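Local coordinates for protein DNA endonuclease I-CvuI (PDB 5A77) that cleaves DNA as a dimeric, magnesium-dependent LAGLIDADG endonuclease, probably serving intron homing, at residues 18-30 against 39-51. Sequence-based numbering, arbitrary orientation.
Sequences FVDADGCINAQIV and YQVRVSLTVFQST. With MG (magnesium ion), chain G; MG (magnesium ion), chain H; nucleotides of chain D; nucleotides of chain F.
Cys-24 to Val-30 pair with Gln-40 to Thr-46 as the antiparallel hairpin of the LAGLIDADG fold, where strand 23-30 leaves the end of the LAGLIDADG helix and the short strand axes run at 162°. Backbone bonds alternate along it: Gln-28 N meets Arg-42 O at 2.9 Å, and Arg-42 N returns to Gln-28 O at 2.7 Å. Apolar contacts lie on the face of Ile-25 and Leu-45, which helices 84-94 and 102-114 cover; beyond them Val-47, its CG1 opposite the backbone N (chi1 167°), sets CG1 at the ring edge of Phe-18, 3.7 Å from CE2, and turns CG2 to Val-19. The opposite face, with Gln-28, Arg-42 and Phe-48, meets the DNA. Val-30 CG1 lies over one guanidinium face of Arg-42, 3.8 Å from NH1, which bonds a thymine O4. C8 of DG1 of chain F lies 3.2 Å above the centre of the Phe-48 ring, with Thr-46 CG2 over the other face, toward the rim; an alanine here would probably leave C8 without the ring it rests on and Thr-46 CG2 facing a gap. Ala-21 O and Asp-22 OD2 bind separate magnesium ions, each completed by the second subunit and DNA phosphates, while Asp-22 OD1 accepts a hydrogen bond from O3' of DC14 of chain D at 2.8 Å.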
ATOM      1  N   PHE B  18      -1.640  -0.308   5.580  1.00 36.45           N
ATOM      2  CA  PHE B  18      -0.464  -0.623   4.782  1.00 35.33           C
ATOM      3  C   PHE B  18      -0.576  -1.995   4.122  1.00 36.16           C
ATOM      4  O   PHE B  18      -0.274  -2.153   2.934  1.00 35.14           O
ATOM      5  CB  PHE B  18       0.781  -0.546   5.661  1.00 34.83           C
ATOM      6  CG  PHE B  18       2.027  -0.224   4.918  1.00 36.73           C
ATOM      7  CD1 PHE B  18       2.283   1.083   4.501  1.00 40.83           C
ATOM      8  CD2 PHE B  18       2.967  -1.210   4.654  1.00 39.65           C
ATOM      9  CE1 PHE B  18       3.460   1.399   3.826  1.00 41.72           C
ATOM     10  CE2 PHE B  18       4.152  -0.907   3.977  1.00 43.01           C
ATOM     11  CZ  PHE B  18       4.394   0.400   3.556  1.00 46.48           C
ATOM     12  N   VAL B  19      -1.014  -2.983   4.893  1.00 35.63           N
ATOM     13  CA  VAL B  19      -1.193  -4.335   4.374  1.00 39.51           C
ATOM     14  C   VAL B  19      -2.249  -4.377   3.243  1.00 42.67           C
ATOM     15  O   VAL B  19      -2.039  -5.034   2.218  1.00 43.81           O
ATOM     16  CB  VAL B  19      -1.583  -5.314   5.508  1.00 38.02           C
ATOM     17  CG1 VAL B  19      -1.931  -6.683   4.947  1.00 38.36           C
ATOM     18  CG2 VAL B  19      -0.443  -5.423   6.516  1.00 43.26           C
ATOM     19  N   ASP B  20      -3.365  -3.664   3.406  1.00 38.14           N
ATOM     20  CA  ASP B  20      -4.387  -3.632   2.350  1.00 41.79           C
ATOM     21  C   ASP B  20      -3.823  -3.161   1.013  1.00 43.44           C
ATOM     22  O   ASP B  20      -4.359  -3.501  -0.042  1.00 41.35           O
ATOM     23  CB  ASP B  20      -5.561  -2.729   2.738  1.00 37.20           C
ATOM     24  CG  ASP B  20      -6.630  -3.466   3.495  1.00 41.05           C
ATOM     25  OD1 ASP B  20      -6.751  -4.689   3.303  1.00 44.92           O
ATOM     26  OD2 ASP B  20      -7.352  -2.831   4.286  1.00 42.71           O
ATOM     27  N   ALA B  21      -2.747  -2.375   1.060  1.00 41.94           N
ATOM     28  CA  ALA B  21      -2.177  -1.812  -0.155  1.00 40.93           C
ATOM     29  C   ALA B  21      -0.978  -2.611  -0.636  1.00 42.86           C
ATOM     30  O   ALA B  21      -0.901  -2.965  -1.805  1.00 45.35           O
ATOM     31  CB  ALA B  21      -1.794  -0.365   0.058  1.00 41.90           C
ATOM     32  N   ASP B  22      -0.037  -2.894   0.259  1.00 43.48           N
ATOM     33  CA  ASP B  22       1.141  -3.679  -0.124  1.00 47.60           C
ATOM     34  C   ASP B  22       1.416  -4.865   0.762  1.00 46.77           C
ATOM     35  O   ASP B  22       2.569  -5.129   1.088  1.00 51.46           O
ATOM     36  CB  ASP B  22       2.385  -2.804  -0.160  1.00 48.08           C
ATOM     37  CG  ASP B  22       2.486  -2.014  -1.438  1.00 51.06           C
ATOM     38  OD1 ASP B  22       1.856  -2.453  -2.432  1.00 53.92           O
ATOM     39  OD2 ASP B  22       3.173  -0.964  -1.443  1.00 48.72           O
ATOM     40  N   GLY B  23       0.365  -5.574   1.148  1.00 38.98           N
ATOM     41  CA  GLY B  23       0.524  -6.782   1.927  1.00 42.36           C
ATOM     42  C   GLY B  23       0.129  -8.024   1.149  1.00 44.34           C
ATOM     43  O   GLY B  23      -0.366  -7.955   0.024  1.00 44.93           O
ATOM     44  N   CYS B  24       0.358  -9.174   1.760  1.00 42.93           N
ATOM     45  CA  CYS B  24       0.017 -10.443   1.155  1.00 40.33           C
ATOM     46  C   CYS B  24      -0.370 -11.384   2.267  1.00 41.54           C
ATOM     47  O   CYS B  24       0.491 -11.837   3.028  1.00 44.17           O
ATOM     48  CB  CYS B  24       1.189 -11.009   0.346  1.00 41.12           C
ATOM     49  SG  CYS B  24       0.806 -12.513  -0.601  1.00 45.49           S
ATOM     50  N   ILE B  25      -1.666 -11.639   2.385  1.00 38.10           N
ATOM     51  CA  ILE B  25      -2.180 -12.644   3.304  1.00 38.41           C
ATOM     52  C   ILE B  25      -2.514 -13.886   2.503  1.00 39.24           C
ATOM     53  O   ILE B  25      -3.494 -13.904   1.765  1.00 38.85           O
ATOM     54  CB  ILE B  25      -3.413 -12.139   4.057  1.00 37.75           C
ATOM     55  CG1 ILE B  25      -3.092 -10.780   4.691  1.00 35.23           C
ATOM     56  CG2 ILE B  25      -3.905 -13.188   5.072  1.00 32.58           C
ATOM     57  CD1 ILE B  25      -4.092 -10.337   5.716  1.00 39.10           C
ATOM     58  N   ASN B  26      -1.690 -14.918   2.637  1.00 41.47           N
ATOM     59  CA  ASN B  26      -1.733 -16.027   1.696  1.00 41.09           C
ATOM     60  C   ASN B  26      -1.788 -17.393   2.367  1.00 42.24           C
ATOM     61  O   ASN B  26      -1.605 -17.528   3.578  1.00 41.06           O
ATOM     62  CB  ASN B  26      -0.516 -15.959   0.763  1.00 44.60           C
ATOM     63  CG  ASN B  26      -0.761 -16.640  -0.578  1.00 46.03           C
ATOM     64  OD1 ASN B  26      -1.894 -16.961  -0.922  1.00 44.54           O
ATOM     65  ND2 ASN B  26       0.305 -16.853  -1.341  1.00 49.89           N
ATOM     66  N   ALA B  27      -2.053 -18.405   1.556  1.00 42.26           N
ATOM     67  CA  ALA B  27      -2.067 -19.786   1.994  1.00 39.08           C
ATOM     68  C   ALA B  27      -1.663 -20.637   0.810  1.00 38.40           C
ATOM     69  O   ALA B  27      -2.388 -20.715  -0.188  1.00 37.59           O
ATOM     70  CB  ALA B  27      -3.428 -20.179   2.505  1.00 38.57           C
ATOM     71  N   GLN B  28      -0.487 -21.244   0.920  1.00 38.65           N
ATOM     72  CA  GLN B  28       0.083 -22.063  -0.140  1.00 42.65           C
ATOM     73  C   GLN B  28       0.183 -23.523   0.262  1.00 40.60           C
ATOM     74  O   GLN B  28       0.433 -23.850   1.422  1.00 39.93           O
ATOM     75  CB  GLN B  28       1.481 -21.573  -0.523  1.00 39.96           C
ATOM     76  CG  GLN B  28       1.615 -20.087  -0.566  1.00 48.09           C
ATOM     77  CD  GLN B  28       3.012 -19.630  -0.236  1.00 46.47           C
ATOM     78  OE1 GLN B  28       3.256 -19.088   0.843  1.00 47.41           O
ATOM     79  NE2 GLN B  28       3.943 -19.848  -1.164  1.00 46.54           N
ATOM     80  N   ILE B  29       0.008 -24.393  -0.720  1.00 43.20           N
ATOM     81  CA  ILE B  29       0.336 -25.794  -0.556  1.00 43.15           C
ATOM     82  C   ILE B  29       1.783 -26.027  -1.000  1.00 45.29           C
ATOM     83  O   ILE B  29       2.083 -25.930  -2.190  1.00 46.64           O
ATOM     84  CB  ILE B  29      -0.610 -26.677  -1.369  1.00 40.45           C
ATOM     85  CG1 ILE B  29      -2.047 -26.449  -0.903  1.00 42.86           C
ATOM     86  CG2 ILE B  29      -0.218 -28.144  -1.227  1.00 37.46           C
ATOM     87  CD1 ILE B  29      -3.103 -26.908  -1.890  1.00 40.95           C
ATOM     88  N   VAL B  30       2.687 -26.315  -0.064  1.00 40.09           N
ATOM     89  CA  VAL B  30       4.048 -26.619  -0.472  1.00 36.98           C
ATOM     90  C   VAL B  30       4.339 -28.101  -0.315  1.00 44.16           C
ATOM     91  O   VAL B  30       3.932 -28.757   0.658  1.00 42.15           O
ATOM     92  CB  VAL B  30       5.111 -25.790   0.303  1.00 40.34           C
ATOM     93  CG1 VAL B  30       4.752 -24.306   0.294  1.00 36.63           C
ATOM     94  CG2 VAL B  30       5.318 -26.304   1.729  1.00 39.63           C
ATOM     95  N   TYR B  39       2.675 -33.042   1.743  1.00 38.36           N
ATOM     96  CA  TYR B  39       2.321 -31.627   1.600  1.00 41.57           C
ATOM     97  C   TYR B  39       2.068 -30.906   2.917  1.00 39.08           C
ATOM     98  O   TYR B  39       1.551 -31.474   3.880  1.00 39.61           O
ATOM     99  CB  TYR B  39       1.080 -31.460   0.696  1.00 41.93           C
ATOM    100  CG  TYR B  39       1.314 -31.803  -0.761  1.00 39.42           C
ATOM    101  CD1 TYR B  39       1.914 -30.898  -1.620  1.00 43.32           C
ATOM    102  CD2 TYR B  39       0.939 -33.033  -1.274  1.00 44.36           C
ATOM    103  CE1 TYR B  39       2.128 -31.207  -2.950  1.00 43.59           C
ATOM    104  CE2 TYR B  39       1.149 -33.351  -2.605  1.00 46.21           C
ATOM    105  CZ  TYR B  39       1.744 -32.434  -3.437  1.00 44.85           C
ATOM    106  OH  TYR B  39       1.957 -32.746  -4.760  1.00 46.42           O
ATOM    107  N   GLN B  40       2.431 -29.632   2.919  1.00 40.82           N
ATOM    108  CA  GLN B  40       2.228 -28.726   4.040  1.00 42.06           C
ATOM    109  C   GLN B  40       1.407 -27.554   3.526  1.00 42.26           C
ATOM    110  O   GLN B  40       1.619 -27.097   2.404  1.00 43.42           O
ATOM    111  CB  GLN B  40       3.580 -28.240   4.606  1.00 38.83           C
ATOM    112  CG  GLN B  40       3.481 -27.244   5.760  1.00 39.63           C
ATOM    113  CD  GLN B  40       4.598 -26.191   5.754  1.00 38.11           C
ATOM    114  OE1 GLN B  40       5.439 -26.158   4.858  1.00 34.53           O
ATOM    115  NE2 GLN B  40       4.585 -25.312   6.749  1.00 33.64           N
ATOM    116  N   VAL B  41       0.460 -27.072   4.317  1.00 40.36           N
ATOM    117  CA  VAL B  41      -0.222 -25.834   3.955  1.00 35.71           C
ATOM    118  C   VAL B  41       0.442 -24.695   4.732  1.00 42.19           C
ATOM    119  O   VAL B  41       0.425 -24.683   5.969  1.00 45.31           O
ATOM    120  CB  VAL B  41      -1.730 -25.910   4.234  1.00 39.01           C
ATOM    121  CG1 VAL B  41      -2.359 -24.541   4.165  1.00 43.41           C
ATOM    122  CG2 VAL B  41      -2.407 -26.839   3.218  1.00 38.25           C
ATOM    123  N   ARG B  42       1.080 -23.772   4.011  1.00 37.58           N
ATOM    124  CA  ARG B  42       1.785 -22.665   4.651  1.00 37.86           C
ATOM    125  C   ARG B  42       0.865 -21.464   4.726  1.00 33.39           C
ATOM    126  O   ARG B  42       0.293 -21.079   3.725  1.00 38.72           O
ATOM    127  CB  ARG B  42       3.079 -22.312   3.888  1.00 36.03           C
ATOM    128  CG  ARG B  42       3.798 -21.013   4.346  1.00 37.58           C
ATOM    129  CD  ARG B  42       5.126 -20.756   3.576  1.00 32.05           C
ATOM    130  NE  ARG B  42       6.037 -21.895   3.706  1.00 37.38           N
ATOM    131  CZ  ARG B  42       6.937 -22.270   2.799  1.00 36.85           C
ATOM    132  NH1 ARG B  42       7.075 -21.580   1.671  1.00 32.60           N
ATOM    133  NH2 ARG B  42       7.691 -23.351   3.020  1.00 35.09           N
ATOM    134  N   VAL B  43       0.703 -20.896   5.918  1.00 30.45           N
ATOM    135  CA  VAL B  43       0.014 -19.624   6.084  1.00 33.13           C
ATOM    136  C   VAL B  43       1.029 -18.482   6.318  1.00 36.41           C
ATOM    137  O   VAL B  43       2.038 -18.672   7.014  1.00 34.20           O
ATOM    138  CB  VAL B  43      -1.000 -19.682   7.247  1.00 31.87           C
ATOM    139  CG1 VAL B  43      -2.093 -20.710   6.962  1.00 36.90           C
ATOM    140  CG2 VAL B  43      -0.302 -19.999   8.549  1.00 30.48           C
ATOM    141  N   SER B  44       0.779 -17.307   5.735  1.00 29.21           N
ATOM    142  CA  SER B  44       1.678 -16.167   5.931  1.00 37.77           C
ATOM    143  C   SER B  44       1.089 -14.799   5.625  1.00 39.76           C
ATOM    144  O   SER B  44       0.319 -14.627   4.673  1.00 39.26           O
ATOM    145  CB  SER B  44       2.952 -16.336   5.094  1.00 41.17           C
ATOM    146  OG  SER B  44       2.652 -16.566   3.731  1.00 44.31           O
ATOM    147  N   LEU B  45       1.464 -13.829   6.453  1.00 38.56           N
ATOM    148  CA  LEU B  45       1.284 -12.422   6.132  1.00 39.86           C
ATOM    149  C   LEU B  45       2.634 -11.856   5.721  1.00 41.87           C
ATOM    150  O   LEU B  45       3.609 -11.977   6.465  1.00 40.50           O
ATOM    151  CB  LEU B  45       0.717 -11.642   7.324  1.00 41.12           C
ATOM    152  CG  LEU B  45       0.489 -10.133   7.151  1.00 39.74           C
ATOM    153  CD1 LEU B  45      -0.659  -9.682   8.018  1.00 44.26           C
ATOM    154  CD2 LEU B  45       1.728  -9.335   7.510  1.00 44.59           C
ATOM    155  N   THR B  46       2.700 -11.222   4.555  1.00 44.89           N
ATOM    156  CA  THR B  46       3.968 -10.654   4.102  1.00 41.46           C
ATOM    157  C   THR B  46       3.764  -9.209   3.643  1.00 40.86           C
ATOM    158  O   THR B  46       2.771  -8.890   3.002  1.00 42.59           O
ATOM    159  CB  THR B  46       4.577 -11.492   2.957  1.00 42.20           C
ATOM    160  OG1 THR B  46       5.177 -12.676   3.500  1.00 46.05           O
ATOM    161  CG2 THR B  46       5.669 -10.715   2.248  1.00 42.57           C
ATOM    162  N   VAL B  47       4.697  -8.334   3.997  1.00 39.62           N
ATOM    163  CA  VAL B  47       4.656  -6.938   3.582  1.00 40.91           C
ATOM    164  C   VAL B  47       5.924  -6.613   2.782  1.00 43.54           C
ATOM    165  O   VAL B  47       7.035  -6.972   3.186  1.00 37.70           O
ATOM    166  CB  VAL B  47       4.524  -5.993   4.799  1.00 35.43           C
ATOM    167  CG1 VAL B  47       4.799  -4.563   4.406  1.00 38.26           C
ATOM    168  CG2 VAL B  47       3.153  -6.117   5.422  1.00 34.93           C
ATOM    169  N   PHE B  48       5.750  -5.957   1.636  1.00 43.19           N
ATOM    170  CA  PHE B  48       6.868  -5.653   0.747  1.00 43.93           C
ATOM    171  C   PHE B  48       7.248  -4.185   0.772  1.00 43.17           C
ATOM    172  O   PHE B  48       6.384  -3.316   0.804  1.00 48.22           O
ATOM    173  CB  PHE B  48       6.543  -6.045  -0.693  1.00 42.89           C
ATOM    174  CG  PHE B  48       6.084  -7.457  -0.846  1.00 45.34           C
ATOM    175  CD1 PHE B  48       7.001  -8.490  -0.976  1.00 46.19           C
ATOM    176  CD2 PHE B  48       4.732  -7.756  -0.874  1.00 43.07           C
ATOM    177  CE1 PHE B  48       6.567  -9.799  -1.128  1.00 42.78           C
ATOM    178  CE2 PHE B  48       4.306  -9.049  -1.019  1.00 45.14           C
ATOM    179  CZ  PHE B  48       5.221 -10.070  -1.147  1.00 42.54           C
ATOM    180  N   GLN B  49       8.547  -3.913   0.757  1.00 45.10           N
ATOM    181  CA  GLN B  49       9.028  -2.554   0.571  1.00 44.78           C
ATOM    182  C   GLN B  49      10.409  -2.574  -0.057  1.00 45.97           C
ATOM    183  O   GLN B  49      11.160  -3.541   0.101  1.00 46.65           O
ATOM    184  CB  GLN B  49       9.059  -1.779   1.893  1.00 42.32           C
ATOM    185  CG  GLN B  49       8.900  -0.247   1.692  1.00 48.09           C
ATOM    186  CD  GLN B  49       7.590   0.119   0.985  1.00 46.58           C
ATOM    187  OE1 GLN B  49       6.563  -0.539   1.180  1.00 47.47           O
ATOM    188  NE2 GLN B  49       7.626   1.151   0.149  1.00 46.28           N
ATOM    189  N   SER B  50      10.727  -1.513  -0.790  1.00 46.38           N
ATOM    190  CA  SER B  50      12.050  -1.353  -1.372  1.00 48.34           C
ATOM    191  C   SER B  50      13.066  -1.279  -0.242  1.00 45.76           C
ATOM    192  O   SER B  50      12.768  -0.743   0.827  1.00 42.50           O
ATOM    193  CB  SER B  50      12.105  -0.101  -2.262  1.00 51.06           C
ATOM    194  OG  SER B  50      13.443   0.278  -2.551  1.00 53.30           O
ATOM    195  N   THR B  51      14.253  -1.838  -0.474  1.00 47.74           N
ATOM    196  CA  THR B  51      15.308  -1.854   0.544  1.00 51.08           C
ATOM    197  C   THR B  51      15.779  -0.431   0.821  1.00 51.43           C
ATOM    198  O   THR B  51      16.395  -0.158   1.856  1.00 55.44           O
ATOM    199  CB  THR B  51      16.515  -2.739   0.127  1.00 50.34           C
ATOM    200  OG1 THR B  51      16.039  -4.006  -0.346  1.00 52.55           O
ATOM    201  CG2 THR B  51      17.448  -2.982   1.304  1.00 45.80           C
TER
HETATM  202 MG    MG G1164      -1.359  -2.412  -3.969  1.00 55.09          MG
HETATM  203 MG    MG H1615       4.384   0.882  -2.517  1.00 52.11          MG
ATOM    204  P    DC D  14       7.502  -0.398  -3.008  1.00 51.75           P
ATOM    205  OP1  DC D  14       6.358   0.356  -2.435  1.00 46.24           O
ATOM    206  OP2  DC D  14       8.878  -0.179  -2.504  1.00 42.26           O
ATOM    207  O5'  DC D  14       7.211  -1.984  -2.939  1.00 50.99           O
ATOM    208  C5'  DC D  14       5.889  -2.465  -2.695  1.00 49.01           C
ATOM    209  C4'  DC D  14       5.280  -3.121  -3.937  1.00 48.55           C
ATOM    210  O4'  DC D  14       6.315  -3.475  -4.900  1.00 46.57           O
ATOM    211  C3'  DC D  14       4.500  -4.416  -3.665  1.00 44.07           C
ATOM    212  O3'  DC D  14       3.136  -4.280  -4.111  1.00 48.76           O
ATOM    213  C2'  DC D  14       5.271  -5.484  -4.467  1.00 44.22           C
ATOM    214  C1'  DC D  14       5.899  -4.641  -5.559  1.00 45.17           C
ATOM    215  N1   DC D  14       7.080  -5.273  -6.289  1.00 45.35           N
ATOM    216  C2   DC D  14       6.857  -6.290  -7.237  1.00 43.24           C
ATOM    217  O2   DC D  14       5.700  -6.677  -7.445  1.00 43.60           O
ATOM    218  N3   DC D  14       7.918  -6.822  -7.902  1.00 40.66           N
ATOM    219  C4   DC D  14       9.152  -6.373  -7.659  1.00 43.64           C
ATOM    220  N4   DC D  14      10.164  -6.924  -8.340  1.00 42.93           N
ATOM    221  C5   DC D  14       9.404  -5.336  -6.708  1.00 43.47           C
ATOM    222  C6   DC D  14       8.347  -4.817  -6.058  1.00 44.37           C
TER
ATOM    223  OP3  DG F   1      -1.777  -6.721  -4.146  1.00 57.82           O
ATOM    224  P    DG F   1      -0.993  -5.970  -3.130  1.00 60.78           P
ATOM    225  OP1  DG F   1      -0.524  -4.722  -3.781  1.00 57.82           O
ATOM    226  OP2  DG F   1      -1.817  -5.879  -1.902  1.00 56.86           O
ATOM    227  O5'  DG F   1       0.287  -6.836  -2.716  1.00 56.74           O
ATOM    228  C5'  DG F   1       1.492  -6.791  -3.505  1.00 54.93           C
ATOM    229  C4'  DG F   1       1.518  -7.972  -4.450  1.00 50.00           C
ATOM    230  O4'  DG F   1       2.820  -8.122  -5.073  1.00 46.26           O
ATOM    231  C3'  DG F   1       1.211  -9.306  -3.796  1.00 48.00           C
ATOM    232  O3'  DG F   1       0.309  -9.955  -4.611  1.00 50.62           O
ATOM    233  C2'  DG F   1       2.570 -10.020  -3.781  1.00 45.18           C
ATOM    234  C1'  DG F   1       3.169  -9.491  -5.061  1.00 45.09           C
ATOM    235  N9   DG F   1       4.620  -9.571  -5.165  1.00 42.15           N
ATOM    236  C8   DG F   1       5.551  -9.063  -4.286  1.00 41.72           C
ATOM    237  N7   DG F   1       6.783  -9.227  -4.690  1.00 41.20           N
ATOM    238  C5   DG F   1       6.656  -9.857  -5.923  1.00 41.35           C
ATOM    239  C6   DG F   1       7.642 -10.285  -6.836  1.00 41.96           C
ATOM    240  O6   DG F   1       8.863 -10.198  -6.735  1.00 44.74           O
ATOM    241  N1   DG F   1       7.084 -10.879  -7.960  1.00 40.96           N
ATOM    242  C2   DG F   1       5.747 -11.036  -8.178  1.00 41.27           C
ATOM    243  N2   DG F   1       5.398 -11.626  -9.330  1.00 43.35           N
ATOM    244  N3   DG F   1       4.808 -10.639  -7.331  1.00 41.97           N
ATOM    245  C4   DG F   1       5.334 -10.064  -6.229  1.00 39.95           C
TER